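Local coordinates for protein beta sliding clamp (Caulobacter crescentus, PDB 5WCE) that probably tethers DNA polymerases and other proteins to DNA for processive replication, as a ring-shaped head-to-tail homodimer around the duplex, at residues L132-V138 against T226-S232; D139-I144 against M220-T226; D57-E63 against A242-K248; I147-R151 against I213-R217; E176-R180 against A192-P197. All blocks are in the same frame, centred on the assembly; numbering follows the deposited sequence.

Followed from the N terminus, the five contacts close loops that nest one inside another without crossing. The outermost, interaction 3, sets strand 58-65, from the N-terminal domain, beside strand 243-248 of the central domain, so that one sheet spans both. Interaction 1 lies within it and adds strand 136-139 to strand 226-231 at the far edge of that sheet. Next comes interaction 2, where the start of helix 140-148 meets the loop leaving helix 210-220. The same two helices meet in interaction 4, which touches interactions 2 and 3. Innermost is interaction 5, the hairpin 176-184/188-195, which belongs to a second sheet shared with strand 370-374 and touches interactions 1, 2 and 4.

Interaction 1: L132-V138 against T226-S232; sequences LSSRIAV and TVDLQVS
Ile136 with Leu229 and Val138 with Val227 form antiparallel hydrogen-bonded pairs that add strand 136-139 to the edge of an eight-stranded sheet. Ala137 and Asp228 make the non-hydrogen-bonded pair between them. Backbone bonds include Ile136 N to Leu229 O at 2.8 Å and Val227 N to Val138 O at 2.9 Å. Ahead of the strand, the loop keeps to the same edge: Ser133 N donates to Val231 O (2.9 Å), while Ser133 OG, standing in for a carbonyl, accepts from Val231 N at 3.0 Å and donates to Ser134 O. A chi1 of 65° puts OG between its backbone N and carbonyl carbon, allowing both bonds.

Among side-chain contacts, Gln230 NE2 reaches Ser133 O at 2.9 Å, nearly along the C=O axis, and Arg237 donates to Gln230 OE1. The amide lies over one face of the Arg135 guanidinium, their planes 34° apart, and Glu239 pairs with that arginine. On the face shared by Ile136 and Val227, Val138 CG2 packs 4.2 Å from Leu229 CB.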
# COMPACT_ATOMS: atom_id res chain seq x y z
N LEU A 132 -28.95 -26.57 7.87
CA LEU A 132 -27.95 -26.15 8.86
C LEU A 132 -28.26 -26.73 10.24
O LEU A 132 -29.46 -26.89 10.60
CB LEU A 132 -27.88 -24.61 8.98
CG LEU A 132 -27.25 -23.89 7.79
CD1 LEU A 132 -27.38 -22.38 7.95
CD2 LEU A 132 -25.78 -24.30 7.62
N SER A 133 -27.21 -26.99 11.02
CA SER A 133 -27.37 -27.27 12.44
C SER A 133 -28.03 -26.08 13.17
O SER A 133 -28.09 -24.94 12.64
CB SER A 133 -26.02 -27.52 13.09
OG SER A 133 -25.17 -26.36 13.10
N SER A 134 -28.48 -26.35 14.39
CA SER A 134 -28.78 -25.27 15.34
C SER A 134 -27.53 -24.43 15.60
O SER A 134 -26.39 -24.89 15.43
CB SER A 134 -29.34 -25.84 16.68
OG SER A 134 -28.44 -26.76 17.28
N ARG A 135 -27.76 -23.20 16.02
CA ARG A 135 -26.72 -22.25 16.38
C ARG A 135 -25.85 -22.80 17.51
O ARG A 135 -26.35 -23.29 18.50
CB ARG A 135 -27.33 -20.91 16.78
CG ARG A 135 -27.87 -20.15 15.58
CD ARG A 135 -28.70 -18.96 16.03
NE ARG A 135 -29.22 -18.28 14.86
CZ ARG A 135 -30.25 -18.73 14.12
NH1 ARG A 135 -30.91 -19.86 14.45
NH2 ARG A 135 -30.62 -18.04 13.06
N ILE A 136 -24.55 -22.69 17.30
CA ILE A 136 -23.53 -23.06 18.26
C ILE A 136 -22.78 -21.77 18.62
O ILE A 136 -22.10 -21.21 17.78
CB ILE A 136 -22.56 -24.05 17.62
CG1 ILE A 136 -23.29 -25.34 17.23
CG2 ILE A 136 -21.41 -24.33 18.56
CD1 ILE A 136 -22.57 -26.20 16.22
N ALA A 137 -22.87 -21.32 19.86
CA ALA A 137 -22.16 -20.11 20.32
C ALA A 137 -20.70 -20.44 20.54
O ALA A 137 -20.37 -21.40 21.23
CB ALA A 137 -22.77 -19.56 21.59
N VAL A 138 -19.84 -19.67 19.85
CA VAL A 138 -18.41 -19.80 19.94
C VAL A 138 -17.84 -18.50 20.44
O VAL A 138 -18.08 -17.44 19.87
CB VAL A 138 -17.74 -20.17 18.59
CG1 VAL A 138 -16.27 -20.47 18.79
CG2 VAL A 138 -18.47 -21.36 17.96
N THR A 226 -19.60 -13.52 21.55
CA THR A 226 -19.68 -14.78 20.84
C THR A 226 -20.14 -14.56 19.41
O THR A 226 -20.70 -13.52 19.05
CB THR A 226 -20.59 -15.81 21.53
OG1 THR A 226 -21.91 -15.35 21.57
CG2 THR A 226 -20.15 -16.09 22.96
N VAL A 227 -19.79 -15.54 18.58
CA VAL A 227 -20.25 -15.66 17.19
C VAL A 227 -21.03 -16.99 17.16
O VAL A 227 -20.55 -18.02 17.70
CB VAL A 227 -19.07 -15.71 16.21
CG1 VAL A 227 -19.49 -16.08 14.79
CG2 VAL A 227 -18.34 -14.40 16.25
N ASP A 228 -22.23 -16.94 16.57
CA ASP A 228 -22.98 -18.15 16.31
C ASP A 228 -22.52 -18.88 15.01
O ASP A 228 -22.40 -18.26 13.93
CB ASP A 228 -24.48 -17.84 16.31
CG ASP A 228 -25.06 -17.72 17.73
OD1 ASP A 228 -24.32 -17.91 18.72
OD2 ASP A 228 -26.25 -17.52 17.88
N LEU A 229 -22.27 -20.19 15.12
CA LEU A 229 -21.84 -21.00 14.02
C LEU A 229 -22.90 -22.05 13.74
O LEU A 229 -23.48 -22.70 14.66
CB LEU A 229 -20.49 -21.65 14.34
CG LEU A 229 -19.88 -22.61 13.33
CD1 LEU A 229 -19.47 -21.89 12.06
CD2 LEU A 229 -18.64 -23.24 13.94
N GLN A 230 -23.19 -22.24 12.45
CA GLN A 230 -24.01 -23.33 12.00
C GLN A 230 -23.29 -24.05 10.89
O GLN A 230 -22.58 -23.44 10.09
CB GLN A 230 -25.39 -22.86 11.53
CG GLN A 230 -26.21 -22.20 12.62
CD GLN A 230 -27.42 -21.47 12.05
OE1 GLN A 230 -27.30 -20.36 11.55
NE2 GLN A 230 -28.56 -22.10 12.13
N VAL A 231 -23.49 -25.37 10.87
CA VAL A 231 -22.79 -26.20 9.93
C VAL A 231 -23.70 -27.28 9.37
O VAL A 231 -24.56 -27.79 10.07
CB VAL A 231 -21.58 -26.87 10.60
CG1 VAL A 231 -20.83 -27.73 9.60
CG2 VAL A 231 -20.65 -25.84 11.20
N SER A 232 -23.53 -27.58 8.10
CA SER A 232 -24.01 -28.81 7.47
C SER A 232 -22.88 -29.28 6.55
O SER A 232 -21.90 -28.53 6.35
CB SER A 232 -25.23 -28.51 6.61
OG SER A 232 -24.85 -27.80 5.44

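Interaction 2: D139-I144 against M220-T226; sequences DTNELI and MESAGET
Thr140 OG1 donates to Gly224 O over 2.8 Å, approaching from above the carbonyl plane, 42° out of it. The neighbouring carbonyl is used as well: Thr140 N points almost straight at Glu225 O (2.9 Å, 168° at the hydrogen). One residue at the start of a helix therefore holds two successive carbonyls of the 220-226 loop. The threonine's chi1 of -61° sets OG1 beside its own backbone N, close to those oxygens, and sends the methyl CG2 across to Ala223 CB, 4.1 Å away.

Asp139 ends the strand and N-caps the helix, its OD1 accepting from Glu142 N at 3.0 Å through the anti lone pair. Helix amides 140 and 142 are thus satisfied from different sources, one by the loop and one by the cap. Asp139 also makes the last bridge of the sheet edge, a non-hydrogen-bonded pair with Thr226 whose side chains diverge.

Farther along the helix, Met220 reaches toward it. Its methyl CE lies 3.5 Å from Leu143 CD2, the two side chains crossing at about a right angle, whereas Ile144 CG1 runs past its SD at 3.9 Å in the opposite direction. Met220 also begins the type I turn through which the chain leaves helix 210-220. Val227 of strand 226-231 packs on Thr140 and Leu143, and Phe240 of strand 235-240 covers Met220 and Ala223.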
# COMPACT_ATOMS: atom_id res chain seq x y z
N ASP A 139 -17.03 -18.59 21.49
CA ASP A 139 -16.32 -17.40 21.94
C ASP A 139 -15.54 -16.73 20.80
O ASP A 139 -14.75 -17.38 20.08
CB ASP A 139 -15.38 -17.77 23.11
CG ASP A 139 -14.66 -16.58 23.62
OD1 ASP A 139 -13.65 -16.13 23.04
OD2 ASP A 139 -15.15 -16.03 24.60
N THR A 140 -15.73 -15.43 20.64
CA THR A 140 -15.23 -14.72 19.48
C THR A 140 -13.71 -14.67 19.42
O THR A 140 -13.11 -14.82 18.36
CB THR A 140 -15.78 -13.26 19.44
OG1 THR A 140 -17.22 -13.29 19.34
CG2 THR A 140 -15.24 -12.51 18.28
N ASN A 141 -13.11 -14.39 20.57
CA ASN A 141 -11.64 -14.36 20.66
C ASN A 141 -11.04 -15.74 20.37
O ASN A 141 -10.04 -15.81 19.68
CB ASN A 141 -11.21 -13.83 22.03
CG ASN A 141 -11.40 -12.30 22.15
OD1 ASN A 141 -11.34 -11.53 21.16
ND2 ASN A 141 -11.59 -11.87 23.36
N GLU A 142 -11.67 -16.80 20.87
CA GLU A 142 -11.33 -18.17 20.53
C GLU A 142 -11.38 -18.43 19.02
O GLU A 142 -10.42 -19.02 18.46
CB GLU A 142 -12.17 -19.16 21.30
CG GLU A 142 -11.91 -19.20 22.81
CD GLU A 142 -10.48 -19.63 23.11
OE1 GLU A 142 -10.20 -20.81 22.96
OE2 GLU A 142 -9.66 -18.78 23.47
N LEU A 143 -12.46 -17.98 18.36
CA LEU A 143 -12.58 -18.19 16.93
C LEU A 143 -11.51 -17.42 16.17
O LEU A 143 -10.91 -17.92 15.19
CB LEU A 143 -14.01 -17.86 16.46
CG LEU A 143 -14.44 -18.30 15.08
CD1 LEU A 143 -14.19 -19.80 14.95
CD2 LEU A 143 -15.95 -17.97 14.93
N ILE A 144 -11.25 -16.20 16.65
CA ILE A 144 -10.22 -15.35 16.07
C ILE A 144 -8.86 -16.08 16.16
O ILE A 144 -8.14 -16.10 15.20
CB ILE A 144 -10.17 -13.93 16.70
CG1 ILE A 144 -11.31 -13.06 16.14
CG2 ILE A 144 -8.81 -13.24 16.41
CD1 ILE A 144 -11.46 -11.71 16.86
N MET A 220 -15.66 -10.59 12.36
CA MET A 220 -15.27 -10.81 13.75
C MET A 220 -14.64 -9.61 14.41
O MET A 220 -14.75 -9.52 15.62
CB MET A 220 -14.30 -11.98 13.86
CG MET A 220 -15.03 -13.28 13.82
SD MET A 220 -13.89 -14.66 13.75
CE MET A 220 -14.75 -15.65 12.53
N GLU A 221 -13.99 -8.71 13.66
CA GLU A 221 -13.38 -7.53 14.28
C GLU A 221 -14.43 -6.63 14.96
O GLU A 221 -14.10 -5.99 15.95
CB GLU A 221 -12.45 -6.75 13.35
CG GLU A 221 -11.23 -6.18 14.09
CD GLU A 221 -10.16 -7.23 14.40
OE1 GLU A 221 -9.18 -7.32 13.64
OE2 GLU A 221 -10.27 -7.97 15.39
N SER A 222 -15.67 -6.62 14.47
CA SER A 222 -16.77 -5.80 15.03
C SER A 222 -17.80 -6.61 15.84
O SER A 222 -18.84 -6.05 16.23
CB SER A 222 -17.53 -5.12 13.89
OG SER A 222 -16.71 -4.40 12.97
N ALA A 223 -17.55 -7.90 16.10
CA ALA A 223 -18.52 -8.78 16.75
C ALA A 223 -18.57 -8.56 18.24
O ALA A 223 -17.76 -7.84 18.77
CB ALA A 223 -18.19 -10.25 16.45
N GLY A 224 -19.51 -9.23 18.89
CA GLY A 224 -19.67 -9.25 20.35
C GLY A 224 -18.87 -10.35 21.03
O GLY A 224 -17.86 -10.80 20.49
N GLU A 225 -19.34 -10.81 22.18
CA GLU A 225 -18.57 -11.82 22.95
C GLU A 225 -18.51 -13.18 22.26
O GLU A 225 -17.53 -13.94 22.41
CB GLU A 225 -19.19 -12.03 24.36
CG GLU A 225 -19.02 -10.87 25.35
CD GLU A 225 -17.57 -10.67 25.80
OE1 GLU A 225 -17.15 -11.25 26.84
OE2 GLU A 225 -16.84 -9.93 25.10
N THR A 226 -19.60 -13.52 21.55
CA THR A 226 -19.68 -14.78 20.84
C THR A 226 -20.14 -14.56 19.41
O THR A 226 -20.70 -13.52 19.05
CB THR A 226 -20.59 -15.81 21.53
OG1 THR A 226 -21.91 -15.35 21.57
CG2 THR A 226 -20.15 -16.09 22.96

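Interaction 3: D57-E63 against A242-K248; sequences DMEIIDE and AAALTSK
Glu59 and Thr246 face each other as a hydrogen-bonded antiparallel pair, and both of their backbone amides are satisfied across the contact: Glu59 N donates to Thr246 O at 2.8 Å, and Thr246 N returns a bond to Glu59 O. Ile61 and Ala244 repeat the exchange, with Ile61 N meeting Ala244 O at 2.9 Å. At the far end Lys248 N donates to Asp57 O. Several of these carbonyls take a CA-H contact too; Met58 CA, for example, lies 3.2 Å from Thr246 O.

A water ties the side chains of the first pair together. It donates to Glu59 OE2 (2.7 Å) and, over a longer 3.1 Å, to Glu59 O, and it accepts from Thr246 OG1 at 2.7 Å, so OE2 and OG1 each have a partner and Glu59 O a second one.

The ends of the segments are satisfied differently. Ser247 OG donates to Lys248 O at 2.6 Å, in the carbonyl plane and on a lone pair, and also bonds Thr212. Asp62 OD1 takes a weak bond from Glu63 N while its OD2 bonds His23, and Glu63 pairs with Arg48, its CG resting on Ala242 CB.

Met58, Ile60 and Leu245 share one face of the sheet, covered by helix 210-220 and, at Ile60, also by helix 14-25. Strands 48-54 and 235-240 flank the pair, continuing the sheet that spans the N-terminal and central domains.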
# COMPACT_ATOMS: atom_id res chain seq x y z
N ASP A 57 -20.61 -17.88 -4.00
CA ASP A 57 -20.09 -18.82 -3.00
C ASP A 57 -20.55 -18.48 -1.60
O ASP A 57 -20.84 -19.38 -0.79
CB ASP A 57 -18.56 -18.86 -3.04
CG ASP A 57 -18.04 -19.45 -4.34
OD1 ASP A 57 -18.63 -20.43 -4.87
OD2 ASP A 57 -17.08 -18.91 -4.88
N MET A 58 -20.64 -17.19 -1.31
CA MET A 58 -21.06 -16.73 -0.02
C MET A 58 -21.93 -15.49 -0.11
O MET A 58 -21.93 -14.78 -1.14
CB MET A 58 -19.87 -16.45 0.85
CG MET A 58 -19.12 -15.16 0.49
SD MET A 58 -17.48 -15.03 1.23
CE MET A 58 -16.74 -16.14 0.06
N GLU A 59 -22.70 -15.29 0.96
CA GLU A 59 -23.64 -14.18 1.05
C GLU A 59 -23.41 -13.49 2.37
O GLU A 59 -23.37 -14.17 3.42
CB GLU A 59 -25.08 -14.69 1.00
CG GLU A 59 -26.15 -13.61 1.16
CD GLU A 59 -27.50 -14.23 1.43
OE1 GLU A 59 -28.29 -14.25 0.51
OE2 GLU A 59 -27.69 -14.78 2.54
N ILE A 60 -23.31 -12.17 2.35
CA ILE A 60 -23.30 -11.42 3.59
C ILE A 60 -24.62 -10.67 3.67
O ILE A 60 -25.02 -10.06 2.64
CB ILE A 60 -22.14 -10.41 3.67
CG1 ILE A 60 -20.78 -11.08 3.40
CG2 ILE A 60 -22.14 -9.76 5.02
CD1 ILE A 60 -19.57 -10.13 3.44
N ILE A 61 -25.25 -10.71 4.84
CA ILE A 61 -26.50 -9.95 5.11
C ILE A 61 -26.25 -9.06 6.31
O ILE A 61 -25.41 -9.38 7.20
CB ILE A 61 -27.72 -10.89 5.32
CG1 ILE A 61 -27.92 -11.81 4.10
CG2 ILE A 61 -29.03 -10.12 5.51
CD1 ILE A 61 -29.16 -12.69 4.16
N ASP A 62 -26.95 -7.92 6.36
CA ASP A 62 -26.89 -7.06 7.51
C ASP A 62 -28.16 -6.26 7.58
O ASP A 62 -29.00 -6.30 6.65
CB ASP A 62 -25.61 -6.20 7.46
CG ASP A 62 -25.21 -5.58 8.84
OD1 ASP A 62 -25.79 -5.87 9.90
OD2 ASP A 62 -24.32 -4.72 8.85
N GLU A 63 -28.41 -5.66 8.73
CA GLU A 63 -29.64 -4.90 8.92
C GLU A 63 -29.33 -3.63 9.68
O GLU A 63 -28.43 -3.60 10.50
CB GLU A 63 -30.74 -5.72 9.60
CG GLU A 63 -30.41 -6.21 10.98
CD GLU A 63 -31.59 -6.80 11.75
OE1 GLU A 63 -32.62 -7.23 11.15
OE2 GLU A 63 -31.50 -6.77 13.00
N ALA A 242 -26.38 -8.46 14.05
CA ALA A 242 -27.21 -8.09 12.90
C ALA A 242 -26.65 -8.62 11.56
O ALA A 242 -27.39 -8.79 10.59
CB ALA A 242 -27.39 -6.57 12.86
N ALA A 243 -25.35 -8.83 11.49
CA ALA A 243 -24.74 -9.29 10.29
C ALA A 243 -24.64 -10.84 10.30
O ALA A 243 -24.56 -11.47 11.39
CB ALA A 243 -23.39 -8.65 10.13
N ALA A 244 -24.67 -11.45 9.11
CA ALA A 244 -24.49 -12.94 8.99
C ALA A 244 -23.78 -13.28 7.69
O ALA A 244 -23.93 -12.57 6.66
CB ALA A 244 -25.82 -13.65 9.07
N LEU A 245 -22.95 -14.30 7.69
CA LEU A 245 -22.25 -14.72 6.49
C LEU A 245 -22.61 -16.18 6.28
O LEU A 245 -22.36 -17.01 7.17
CB LEU A 245 -20.76 -14.52 6.71
CG LEU A 245 -19.74 -14.77 5.61
CD1 LEU A 245 -18.35 -14.90 6.26
CD2 LEU A 245 -19.95 -16.01 4.83
N THR A 246 -23.26 -16.50 5.16
CA THR A 246 -23.60 -17.89 4.83
C THR A 246 -22.76 -18.28 3.62
O THR A 246 -22.68 -17.51 2.64
CB THR A 246 -25.10 -18.03 4.51
OG1 THR A 246 -25.88 -17.42 5.55
CG2 THR A 246 -25.46 -19.46 4.34
N SER A 247 -22.12 -19.45 3.66
CA SER A 247 -21.20 -19.86 2.58
C SER A 247 -21.33 -21.31 2.22
O SER A 247 -21.55 -22.19 3.10
CB SER A 247 -19.73 -19.57 3.00
OG SER A 247 -18.78 -20.05 2.04
N LYS A 248 -21.15 -21.60 0.92
CA LYS A 248 -20.84 -22.98 0.50
C LYS A 248 -19.52 -23.43 1.13
O LYS A 248 -18.69 -22.60 1.55
CB LYS A 248 -20.68 -23.08 -1.01
CG LYS A 248 -21.95 -22.79 -1.79
CD LYS A 248 -21.64 -22.71 -3.27
CE LYS A 248 -22.91 -22.32 -4.02
NZ LYS A 248 -22.65 -22.18 -5.47
O HOH W 1 -26.13 -14.88 4.68

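Interaction 4: I147-R151 against I213-R217; sequences IDKTR and IAEAR
Ile213 meets Ile147 through their CG2 methyls, 3.6 Å apart, the two side chains sliding past each other in opposite directions. Both branches lie anti to their own backbone N, which turns each methyl toward the other helix, and the Ile213 methyl also borders Arg151 CB.

One residue on, Ala214 presents CB to Arg151 NH2 at 3.4 Å. A water donates to Ala214 O at 2.6 Å, and this water accepts only a weak bond from Arg151 NH1, so the arginine is linked loosely to the helix backbone.

Arg217, a turn further along, makes the strong polar link. It grips Asp148 side-on with two nitrogens: Arg217 NE donates to Asp148 OD1 at 2.8 Å and Arg217 NH2 to Asp148 OD2 at 2.9 Å, both bonds nearly straight. Both oxygens lie near the guanidinium plane; OD2 is met on its syn lone pair, whereas NE approaches OD1 from the syn side but 25° out of the carboxylate plane. A bend at chi2 (59°) brings the arginine's end round to the aspartate, and on the way its CD passes 4.1 Å from Ile147 CG2. Doubly held, the guanidinium is fixed in rotation; its NH1 has a long, weak ion pair with Glu221.

A methyl-to-methyl contact beside a two-pronged salt bridge thus joins helices 140-148 and 210-220, the helix pair of the central domain in the DNA-encircling fold of this family.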
# COMPACT_ATOMS: atom_id res chain seq x y z
N ILE A 147 -8.50 -18.94 13.61
CA ILE A 147 -8.22 -18.45 12.30
C ILE A 147 -6.81 -17.84 12.18
O ILE A 147 -6.03 -18.20 11.27
CB ILE A 147 -9.32 -17.43 11.83
CG1 ILE A 147 -10.64 -18.16 11.63
CG2 ILE A 147 -8.90 -16.74 10.55
CD1 ILE A 147 -11.85 -17.22 11.54
N ASP A 148 -6.48 -16.93 13.09
CA ASP A 148 -5.18 -16.23 12.98
C ASP A 148 -3.95 -17.17 13.12
O ASP A 148 -2.93 -16.94 12.47
CB ASP A 148 -5.08 -15.08 13.97
CG ASP A 148 -5.98 -13.86 13.59
OD1 ASP A 148 -6.64 -13.91 12.52
OD2 ASP A 148 -6.04 -12.92 14.42
N LYS A 149 -4.08 -18.21 13.91
CA LYS A 149 -3.04 -19.24 14.03
C LYS A 149 -2.83 -20.12 12.81
O LYS A 149 -1.80 -20.78 12.71
CB LYS A 149 -3.30 -20.13 15.24
CG LYS A 149 -3.30 -19.43 16.59
CD LYS A 149 -1.89 -19.15 17.09
CE LYS A 149 -1.93 -18.68 18.52
NZ LYS A 149 -0.61 -18.11 18.90
N THR A 150 -3.79 -20.17 11.87
CA THR A 150 -3.73 -21.13 10.76
C THR A 150 -3.89 -20.58 9.35
O THR A 150 -3.46 -21.21 8.41
CB THR A 150 -4.83 -22.20 10.93
OG1 THR A 150 -6.12 -21.55 10.94
CG2 THR A 150 -4.62 -22.97 12.22
N ARG A 151 -4.49 -19.41 9.17
CA ARG A 151 -5.00 -19.09 7.82
C ARG A 151 -3.88 -18.78 6.82
O ARG A 151 -4.04 -18.99 5.63
CB ARG A 151 -6.01 -17.94 7.88
CG ARG A 151 -5.42 -16.60 8.03
CD ARG A 151 -6.42 -15.48 8.17
NE ARG A 151 -6.86 -14.97 6.91
CZ ARG A 151 -7.26 -13.70 6.69
NH1 ARG A 151 -7.27 -12.77 7.66
NH2 ARG A 151 -7.62 -13.37 5.48
N ILE A 213 -13.35 -17.49 5.07
CA ILE A 213 -12.57 -17.27 6.30
C ILE A 213 -12.17 -15.79 6.41
O ILE A 213 -12.29 -15.21 7.46
CB ILE A 213 -11.37 -18.23 6.37
CG1 ILE A 213 -11.86 -19.65 6.61
CG2 ILE A 213 -10.33 -17.76 7.40
CD1 ILE A 213 -12.57 -19.88 7.93
N ALA A 214 -11.73 -15.20 5.31
CA ALA A 214 -11.25 -13.85 5.31
C ALA A 214 -12.38 -12.88 5.68
O ALA A 214 -12.23 -12.02 6.54
CB ALA A 214 -10.65 -13.49 3.97
N GLU A 215 -13.54 -13.09 5.05
CA GLU A 215 -14.69 -12.24 5.27
C GLU A 215 -15.25 -12.46 6.66
O GLU A 215 -15.60 -11.48 7.34
CB GLU A 215 -15.75 -12.46 4.18
CG GLU A 215 -15.30 -12.01 2.80
CD GLU A 215 -14.88 -10.55 2.81
OE1 GLU A 215 -15.70 -9.77 3.30
OE2 GLU A 215 -13.73 -10.21 2.42
N ALA A 216 -15.33 -13.72 7.12
CA ALA A 216 -15.72 -13.98 8.51
C ALA A 216 -14.80 -13.32 9.54
O ALA A 216 -15.26 -12.74 10.54
CB ALA A 216 -15.85 -15.50 8.80
N ARG A 217 -13.50 -13.43 9.29
CA ARG A 217 -12.52 -12.86 10.18
C ARG A 217 -12.67 -11.33 10.23
O ARG A 217 -12.57 -10.75 11.30
CB ARG A 217 -11.10 -13.25 9.69
CG ARG A 217 -9.96 -12.68 10.55
CD ARG A 217 -10.06 -13.12 12.00
NE ARG A 217 -8.99 -12.49 12.75
CZ ARG A 217 -9.04 -11.29 13.33
NH1 ARG A 217 -10.12 -10.55 13.24
NH2 ARG A 217 -7.99 -10.84 14.01
O HOH W 2 -9.93 -10.87 7.13

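Interaction 5: E176-R180 against A192-P197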
# COMPACT_ATOMS: atom_id res chain seq x y z
N GLU A 176 -11.07 -34.93 26.07
CA GLU A 176 -11.84 -33.75 25.75
C GLU A 176 -12.09 -33.84 24.24
O GLU A 176 -11.22 -34.25 23.47
CB GLU A 176 -10.98 -32.51 26.07
CG GLU A 176 -11.81 -31.34 26.62
CD GLU A 176 -11.02 -30.03 26.73
OE1 GLU A 176 -10.10 -29.79 25.90
OE2 GLU A 176 -11.33 -29.24 27.66
N THR A 177 -13.23 -33.33 23.81
CA THR A 177 -13.40 -33.02 22.40
C THR A 177 -12.86 -31.60 22.10
O THR A 177 -13.16 -30.65 22.80
CB THR A 177 -14.87 -33.18 21.99
OG1 THR A 177 -15.24 -34.56 22.18
CG2 THR A 177 -15.06 -32.81 20.53
N LYS A 178 -12.07 -31.47 21.05
CA LYS A 178 -11.56 -30.18 20.60
C LYS A 178 -12.21 -29.74 19.30
O LYS A 178 -12.40 -30.55 18.44
CB LYS A 178 -10.06 -30.31 20.43
CG LYS A 178 -9.42 -30.38 21.81
CD LYS A 178 -8.27 -31.30 21.85
CE LYS A 178 -7.68 -31.26 23.25
NZ LYS A 178 -6.32 -31.81 23.14
N LEU A 179 -12.56 -28.47 19.20
CA LEU A 179 -12.84 -27.83 17.90
C LEU A 179 -11.48 -27.42 17.28
O LEU A 179 -10.75 -26.63 17.89
CB LEU A 179 -13.75 -26.62 18.09
CG LEU A 179 -14.15 -25.83 16.84
CD1 LEU A 179 -14.93 -26.71 15.90
CD2 LEU A 179 -14.99 -24.62 17.20
N ARG A 180 -11.19 -27.94 16.08
CA ARG A 180 -9.88 -27.85 15.47
C ARG A 180 -9.97 -27.24 14.06
O ARG A 180 -10.92 -27.52 13.32
CB ARG A 180 -9.22 -29.25 15.40
CG ARG A 180 -7.83 -29.27 14.74
CD ARG A 180 -7.28 -30.68 14.70
NE ARG A 180 -6.82 -31.11 16.01
CZ ARG A 180 -6.23 -32.30 16.27
NH1 ARG A 180 -6.06 -33.22 15.30
NH2 ARG A 180 -5.82 -32.58 17.50
N ALA A 192 -4.64 -25.50 14.81
CA ALA A 192 -4.99 -24.84 16.06
C ALA A 192 -6.29 -25.41 16.58
O ALA A 192 -7.18 -25.79 15.80
CB ALA A 192 -5.08 -23.35 15.88
N GLU A 193 -6.40 -25.52 17.90
CA GLU A 193 -7.58 -26.10 18.48
C GLU A 193 -7.93 -25.48 19.81
O GLU A 193 -7.11 -24.81 20.44
CB GLU A 193 -7.43 -27.61 18.59
CG GLU A 193 -6.42 -28.05 19.66
CD GLU A 193 -5.94 -29.46 19.55
OE1 GLU A 193 -6.46 -30.19 18.69
OE2 GLU A 193 -5.05 -29.82 20.38
N MET A 194 -9.18 -25.70 20.21
CA MET A 194 -9.74 -25.23 21.48
C MET A 194 -10.67 -26.29 22.03
O MET A 194 -11.09 -27.17 21.29
CB MET A 194 -10.53 -23.94 21.26
CG MET A 194 -11.76 -24.12 20.31
SD MET A 194 -12.68 -22.61 19.96
CE MET A 194 -13.48 -22.49 21.57
N PRO A 195 -11.00 -26.21 23.34
CA PRO A 195 -12.05 -27.09 23.85
C PRO A 195 -13.34 -26.87 23.06
O PRO A 195 -13.70 -25.72 22.81
CB PRO A 195 -12.22 -26.68 25.33
CG PRO A 195 -10.95 -25.94 25.67
CD PRO A 195 -10.45 -25.33 24.39
N ALA A 196 -14.01 -27.95 22.68
CA ALA A 196 -15.19 -27.84 21.82
C ALA A 196 -16.30 -27.12 22.57
O ALA A 196 -16.68 -27.56 23.66
CB ALA A 196 -15.64 -29.20 21.34
N PRO A 197 -16.81 -26.00 22.02
CA PRO A 197 -17.98 -25.35 22.62
C PRO A 197 -19.14 -26.31 22.77
O PRO A 197 -19.23 -27.33 22.05
CB PRO A 197 -18.36 -24.25 21.62
CG PRO A 197 -17.17 -24.05 20.79
CD PRO A 197 -16.38 -25.34 20.78
O HOH W 3 -5.73 -32.79 20.83
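The antiparallel hairpin of strands 176-184 and 188-195 is joined here by Leu179 and Met194, a hydrogen-bonded pair, and by Arg180 and Glu193, the next, non-hydrogen-bonded one. Met194 N donates to Leu179 O at 3.0 Å, whereas the return bond from Leu179 N is weak. Pro195 pairs with Lys178 at a non-hydrogen-bonded position, and Ala196 N continues the ladder by donating to Thr177 O (2.8 Å).

On one face, Leu179 and Met194 lie side by side, Leu179 CB 3.9 Å from Met194 CG, and Leu179 crosses Pro197 at about a right angle, CD2 meeting CD. Leu146 of helix 140-148 packs on both Leu179 and Met194.

The other face is polar. Arg180 runs alongside Glu193, and a bend at chi3 (-75°) turns its guanidinium so that NE (2.9 Å) and NH2 (2.7 Å) both donate to Glu193 OE1. The flat groups are nearly coplanar; NH2 uses the syn lone pair, and NE meets the oxygen almost in line with its C-O bond. Lys178 approaches the other oxygen in a long salt bridge, NZ to OE2 3.6 Å, closed by a water that accepts from NZ at 2.6 Å and donates to OE2. Glu173 shares Arg180 NH2, and Tyr257 bonds its NH1.

With a lysine and an arginine beside one buried glutamate, the carboxylate probably stays ionised, and the two N-H groups on OE1 hold the guanidinium edge-on to it.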